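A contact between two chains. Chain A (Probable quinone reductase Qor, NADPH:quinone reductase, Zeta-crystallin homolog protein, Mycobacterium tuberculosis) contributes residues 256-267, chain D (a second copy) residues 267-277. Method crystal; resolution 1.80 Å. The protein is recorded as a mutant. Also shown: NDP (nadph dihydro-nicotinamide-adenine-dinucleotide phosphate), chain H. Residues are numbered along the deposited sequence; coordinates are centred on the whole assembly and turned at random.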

# COMPACT_ATOMS: atom_id res chain seq x y z
N ASP A 256 -7.24 8.40 -7.42
CA ASP A 256 -7.13 7.55 -8.61
C ASP A 256 -5.94 6.62 -8.42
O ASP A 256 -4.81 7.10 -8.31
N PRO A 257 -6.17 5.29 -8.40
CA PRO A 257 -5.05 4.36 -8.18
C PRO A 257 -3.94 4.52 -9.20
O PRO A 257 -2.79 4.24 -8.88
N GLN A 258 -4.26 4.98 -10.41
CA GLN A 258 -3.22 5.20 -11.41
C GLN A 258 -2.22 6.29 -11.01
O GLN A 258 -1.11 6.36 -11.55
N ARG A 259 -2.61 7.14 -10.06
CA ARG A 259 -1.64 8.09 -9.51
C ARG A 259 -0.50 7.35 -8.82
O ARG A 259 0.63 7.83 -8.81
N LEU A 260 -0.79 6.18 -8.25
CA LEU A 260 0.24 5.42 -7.54
C LEU A 260 1.23 4.81 -8.52
O LEU A 260 2.40 4.61 -8.20
N ASN A 261 0.75 4.53 -9.73
CA ASN A 261 1.57 4.04 -10.81
C ASN A 261 2.52 5.16 -11.26
O ASN A 261 3.73 5.01 -11.21
N ALA A 262 1.95 6.29 -11.67
CA ALA A 262 2.72 7.43 -12.13
C ALA A 262 3.77 7.88 -11.11
O ALA A 262 4.87 8.31 -11.47
N ALA A 263 3.43 7.77 -9.82
CA ALA A 263 4.32 8.24 -8.76
C ALA A 263 5.52 7.33 -8.56
O ALA A 263 6.45 7.69 -7.85
N GLY A 264 5.50 6.15 -9.19
CA GLY A 264 6.60 5.21 -9.05
C GLY A 264 6.24 3.80 -8.59
O GLY A 264 7.06 3.14 -7.93
N SER A 265 5.06 3.31 -8.97
CA SER A 265 4.55 2.01 -8.49
C SER A 265 4.67 1.95 -6.97
O SER A 265 5.26 1.02 -6.40
N VAL A 266 4.11 2.95 -6.32
CA VAL A 266 4.27 3.09 -4.89
C VAL A 266 3.15 2.37 -4.16
O VAL A 266 2.18 1.92 -4.79
N TYR A 267 3.28 2.27 -2.85
CA TYR A 267 2.24 1.70 -2.01
C TYR A 267 1.55 2.83 -1.28
O TYR A 267 2.23 3.76 -0.80
N TYR D 267 -2.65 -2.42 2.28
CA TYR D 267 -1.85 -1.64 1.35
C TYR D 267 -2.53 -1.70 -0.00
O TYR D 267 -3.03 -2.76 -0.40
N LEU D 268 -2.53 -0.59 -0.73
CA LEU D 268 -2.96 -0.58 -2.12
C LEU D 268 -1.78 -0.15 -2.97
O LEU D 268 -1.09 0.83 -2.63
N THR D 269 -1.51 -0.87 -4.05
CA THR D 269 -0.42 -0.47 -4.93
C THR D 269 -0.82 -0.71 -6.37
O THR D 269 -1.53 -1.67 -6.68
N ARG D 270 -0.41 0.20 -7.26
CA ARG D 270 -0.69 0.04 -8.70
C ARG D 270 0.63 -0.01 -9.46
O ARG D 270 1.14 1.01 -9.91
N PRO D 271 1.19 -1.22 -9.61
CA PRO D 271 2.53 -1.35 -10.19
C PRO D 271 2.55 -1.36 -11.72
O PRO D 271 1.54 -1.65 -12.37
N SER D 272 3.70 -1.00 -12.28
CA SER D 272 3.95 -1.03 -13.72
C SER D 272 5.25 -1.78 -13.96
O SER D 272 6.22 -1.56 -13.24
N LEU D 273 5.28 -2.63 -14.98
CA LEU D 273 6.49 -3.40 -15.32
C LEU D 273 7.71 -2.49 -15.47
O LEU D 273 8.83 -2.88 -15.14
N PHE D 274 7.49 -1.27 -15.96
CA PHE D 274 8.55 -0.28 -16.09
C PHE D 274 9.42 -0.12 -14.83
O PHE D 274 10.65 -0.02 -14.92
N HIS D 275 8.78 -0.12 -13.67
CA HIS D 275 9.48 0.13 -12.41
C HIS D 275 10.13 -1.13 -11.85
O HIS D 275 10.73 -1.08 -10.77
N PHE D 276 10.01 -2.25 -12.57
CA PHE D 276 10.62 -3.51 -12.14
C PHE D 276 11.58 -4.06 -13.19
O PHE D 276 12.03 -5.21 -13.10
N THR D 277 11.89 -3.23 -14.19
CA THR D 277 12.89 -3.54 -15.22
C THR D 277 13.75 -2.29 -15.42
O THR D 277 13.95 -1.82 -16.54

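The contact is built around a short helical segment of chain A and the loop that follows it, laid against a strand and loop of chain D, and together they bury 731 Å² counted over both sides. Its polar centre is Ser265(A), whose CB points toward chain D with chi1 in the m well. The hydroxyl serves two partners at once: it accepts from the backbone, Ser272(D) N to Ser265(A) OG at 2.8 Å, and it pairs with the imidazole, Ser265(A) OG to His275(D) ND1 at 2.7 Å, a hydrogen bond in which either atom could be the donor.

His275(D), also m, is satisfied at both ring nitrogens. Its NE2 lies 3.0 Å from water 1, which donates to Ala262(A) O at 2.9 Å and so ties the ring to the backbone carbonyl of Ala262(A). Ser265(A) OG approaches the ring at its edge, near the plane, as a hydrogen bond to ND1 requires, whereas Gly264(A) covers one face, its CA 3.8 Å from the ring centroid in a CH-pi contact. The positive phi of Gly264(A), where the chain leaves the helix, would jam a CB against the preceding carbonyl oxygen, so the backbone itself calls for glycine here.

Further along, Thr269(D) takes the t rotamer and donates from OG1 to Val266(A) O at 2.7 Å. The same hydroxyl accepts from water 2 at 2.9 Å, measured from Thr269(D) OG1 to the water oxygen; this water also donates to Ser265(A) O at 2.8 Å, so neighbouring carbonyls of chain A are bound to one threonine, directly and through solvent. Thr269(D) OG1 sits over a face of the Tyr267(A) ring, which is m and packs its CD2 3.8 Å from Thr269(D) CB. The two copies of Tyr267, both m, meet more loosely, with Tyr267(A) CD2 4.4 Å from Tyr267(D) CD1; their hydroxyls are bonded elsewhere in the structure. Leu260(A), m and t, points toward chain D and sets CD1 3.9 Å from Leu268(D) CG.

Arg270(D) gives up the most surface, 121 Å². Its chi1 of -148° lies between wells, and the chain then extends through chi3 near 180°. Gln258(A) NE2 lies over one face of the guanidinium, 3.3 Å from Arg270(D) NH2, but both are donors and no hydrogen bond forms. Instead, Arg270(D) NH1 donates to Pro271(D) O at 3.1 Å within its own chain, while Asn261(A), t, donates from ND2 to Gln258(A) OE1 at 3.0 Å. The backbone of Arg270(D) is less well served: its N is buried without a partner, and its O receives a CA-H...O contact from Asn261(A) CA at 3.2 Å.

The NADPH nicotinamide amide lies beside this chain D loop, with NDP N7N 2.8 Å from Leu273(D) N and NDP O7N 3.6 Å from Arg270(D) NH1.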

# COMPACT_ATOMS: atom_id res chain seq x y z
CB ASP A 256 -6.90 8.43 -9.84
CG ASP A 256 -6.82 7.63 -11.15
OD1 ASP A 256 -6.59 6.41 -11.13
OD2 ASP A 256 -6.99 8.26 -12.22
CB PRO A 257 -5.72 2.99 -8.32
CG PRO A 257 -7.13 3.22 -7.88
CD PRO A 257 -7.47 4.59 -8.43
CB GLN A 258 -3.81 5.48 -12.80
CG GLN A 258 -4.42 4.23 -13.46
CD GLN A 258 -3.38 3.30 -14.07
OE1 GLN A 258 -2.18 3.42 -13.79
NE2 GLN A 258 -3.82 2.38 -14.92
CB ARG A 259 -2.32 9.07 -8.53
CG ARG A 259 -3.29 10.03 -9.23
CD ARG A 259 -4.07 10.85 -8.22
NE ARG A 259 -3.19 11.71 -7.43
CZ ARG A 259 -3.56 12.32 -6.31
NH1 ARG A 259 -4.79 12.17 -5.84
NH2 ARG A 259 -2.69 13.07 -5.65
CB LEU A 260 -0.40 4.32 -6.68
CG LEU A 260 -1.51 4.72 -5.71
CD1 LEU A 260 -2.01 3.51 -4.92
CD2 LEU A 260 -1.03 5.82 -4.74
CB ASN A 261 0.65 3.57 -11.95
CG ASN A 261 1.41 3.03 -13.15
OD1 ASN A 261 2.64 3.05 -13.21
ND2 ASN A 261 0.65 2.53 -14.13
CB ALA A 262 1.79 8.57 -12.51
CB ALA A 263 3.54 8.40 -7.46
CB SER A 265 5.30 0.84 -9.14
OG SER A 265 5.06 0.79 -10.53
CB VAL A 266 4.29 4.56 -4.48
CG1 VAL A 266 5.34 5.31 -5.30
CG2 VAL A 266 2.92 5.18 -4.66
CB TYR A 267 2.84 0.81 -0.93
CG TYR A 267 3.60 -0.39 -1.42
CD1 TYR A 267 4.93 -0.29 -1.79
CD2 TYR A 267 3.00 -1.64 -1.46
CE1 TYR A 267 5.63 -1.39 -2.22
CE2 TYR A 267 3.70 -2.76 -1.90
CZ TYR A 267 5.02 -2.62 -2.26
OH TYR A 267 5.73 -3.72 -2.67
CB TYR D 267 -0.48 -2.27 1.17
CG TYR D 267 0.40 -2.32 2.39
CD1 TYR D 267 1.37 -1.36 2.60
CD2 TYR D 267 0.29 -3.36 3.31
CE1 TYR D 267 2.21 -1.42 3.71
CE2 TYR D 267 1.11 -3.43 4.42
CZ TYR D 267 2.07 -2.45 4.61
OH TYR D 267 2.90 -2.52 5.71
CB LEU D 268 -4.13 0.38 -2.33
CG LEU D 268 -4.49 0.68 -3.79
CD1 LEU D 268 -5.05 -0.59 -4.45
CD2 LEU D 268 -5.51 1.80 -3.84
CB THR D 269 0.92 -1.19 -4.58
OG1 THR D 269 1.96 -0.74 -5.45
CG2 THR D 269 0.77 -2.69 -4.70
CB ARG D 270 -1.55 1.20 -9.22
CG ARG D 270 -2.49 0.82 -10.36
CD ARG D 270 -1.76 0.26 -11.56
NE ARG D 270 -2.66 -0.09 -12.66
CZ ARG D 270 -2.25 -0.57 -13.83
NH1 ARG D 270 -0.96 -0.76 -14.06
NH2 ARG D 270 -3.13 -0.86 -14.78
CB PRO D 271 3.02 -2.69 -9.64
CG PRO D 271 1.72 -3.52 -9.54
CD PRO D 271 0.69 -2.51 -9.08
CB SER D 272 4.08 0.40 -14.26
OG SER D 272 4.59 0.42 -15.58
CB LEU D 273 6.26 -4.23 -16.60
CG LEU D 273 7.40 -5.10 -17.12
CD1 LEU D 273 7.78 -6.16 -16.11
CD2 LEU D 273 7.01 -5.75 -18.45
CB PHE D 274 7.95 1.08 -16.50
CG PHE D 274 8.97 2.18 -16.62
CD1 PHE D 274 9.75 2.31 -17.76
CD2 PHE D 274 9.14 3.09 -15.58
CE1 PHE D 274 10.69 3.32 -17.86
CE2 PHE D 274 10.08 4.10 -15.67
CZ PHE D 274 10.86 4.22 -16.81
CB HIS D 275 8.53 0.76 -11.38
CG HIS D 275 8.02 2.11 -11.79
ND1 HIS D 275 6.68 2.39 -11.94
CD2 HIS D 275 8.67 3.26 -12.10
CE1 HIS D 275 6.53 3.65 -12.32
NE2 HIS D 275 7.72 4.20 -12.42
CB PHE D 276 9.53 -4.54 -11.78
CG PHE D 276 8.60 -4.07 -10.68
CD1 PHE D 276 8.79 -4.47 -9.37
CD2 PHE D 276 7.54 -3.22 -10.97
CE1 PHE D 276 7.93 -4.03 -8.35
CE2 PHE D 276 6.68 -2.77 -9.97
CZ PHE D 276 6.88 -3.18 -8.66
CB THR D 277 12.23 -3.95 -16.57
OG1 THR D 277 11.29 -2.94 -16.97
CG2 THR D 277 11.48 -5.29 -16.43
PA NDP H . -5.81 -11.51 -20.04
O1A NDP H . -5.38 -12.62 -20.95
O2A NDP H . -5.86 -11.73 -18.56
O5B NDP H . -7.24 -10.98 -20.53
C5B NDP H . -8.04 -10.18 -19.66
C4B NDP H . -9.01 -11.12 -18.96
O4B NDP H . -9.69 -10.47 -17.90
C3B NDP H . -10.08 -11.61 -19.92
O3B NDP H . -9.68 -12.78 -20.62
C2B NDP H . -11.24 -11.89 -19.00
O2B NDP H . -11.28 -13.27 -18.67
C1B NDP H . -10.99 -11.05 -17.75
N9A NDP H . -12.05 -10.03 -17.70
C8A NDP H . -12.92 -9.85 -16.69
N7A NDP H . -13.79 -8.84 -16.96
C5A NDP H . -13.48 -8.37 -18.18
C6A NDP H . -14.00 -7.32 -19.08
N6A NDP H . -15.05 -6.54 -18.72
N1A NDP H . -13.39 -7.15 -20.28
C2A NDP H . -12.35 -7.91 -20.65
N3A NDP H . -11.83 -8.89 -19.89
C4A NDP H . -12.34 -9.16 -18.67
O3 NDP H . -4.91 -10.20 -20.31
PN NDP H . -3.34 -10.14 -19.98
O1N NDP H . -2.88 -11.47 -19.45
O2N NDP H . -2.65 -9.53 -21.18
O5D NDP H . -3.28 -9.06 -18.79
C5D NDP H . -4.09 -9.20 -17.63
C4D NDP H . -4.18 -7.85 -16.93
O4D NDP H . -2.92 -7.50 -16.37
C3D NDP H . -4.54 -6.75 -17.91
O3D NDP H . -5.48 -5.88 -17.27
C2D NDP H . -3.26 -5.99 -18.14
O2D NDP H . -3.53 -4.61 -18.36
C1D NDP H . -2.51 -6.21 -16.83
N1N NDP H . -1.05 -6.17 -16.98
C2N NDP H . -0.36 -5.38 -16.16
C3N NDP H . 1.02 -5.29 -16.22
C7N NDP H . 1.74 -4.38 -15.27
O7N NDP H . 1.08 -3.69 -14.50
N7N NDP H . 3.06 -4.35 -15.28
C4N NDP H . 1.81 -6.11 -17.21
C5N NDP H . 0.94 -6.94 -18.04
C6N NDP H . -0.44 -6.94 -17.89
P2B NDP H . -12.50 -13.87 -17.81
O1X NDP H . -13.13 -14.90 -18.70
O2X NDP H . -11.83 -14.44 -16.60
O3X NDP H . -13.37 -12.68 -17.53
O HOH W 1 6.39 6.74 -13.35
O HOH W 2 4.63 -1.70 -6.21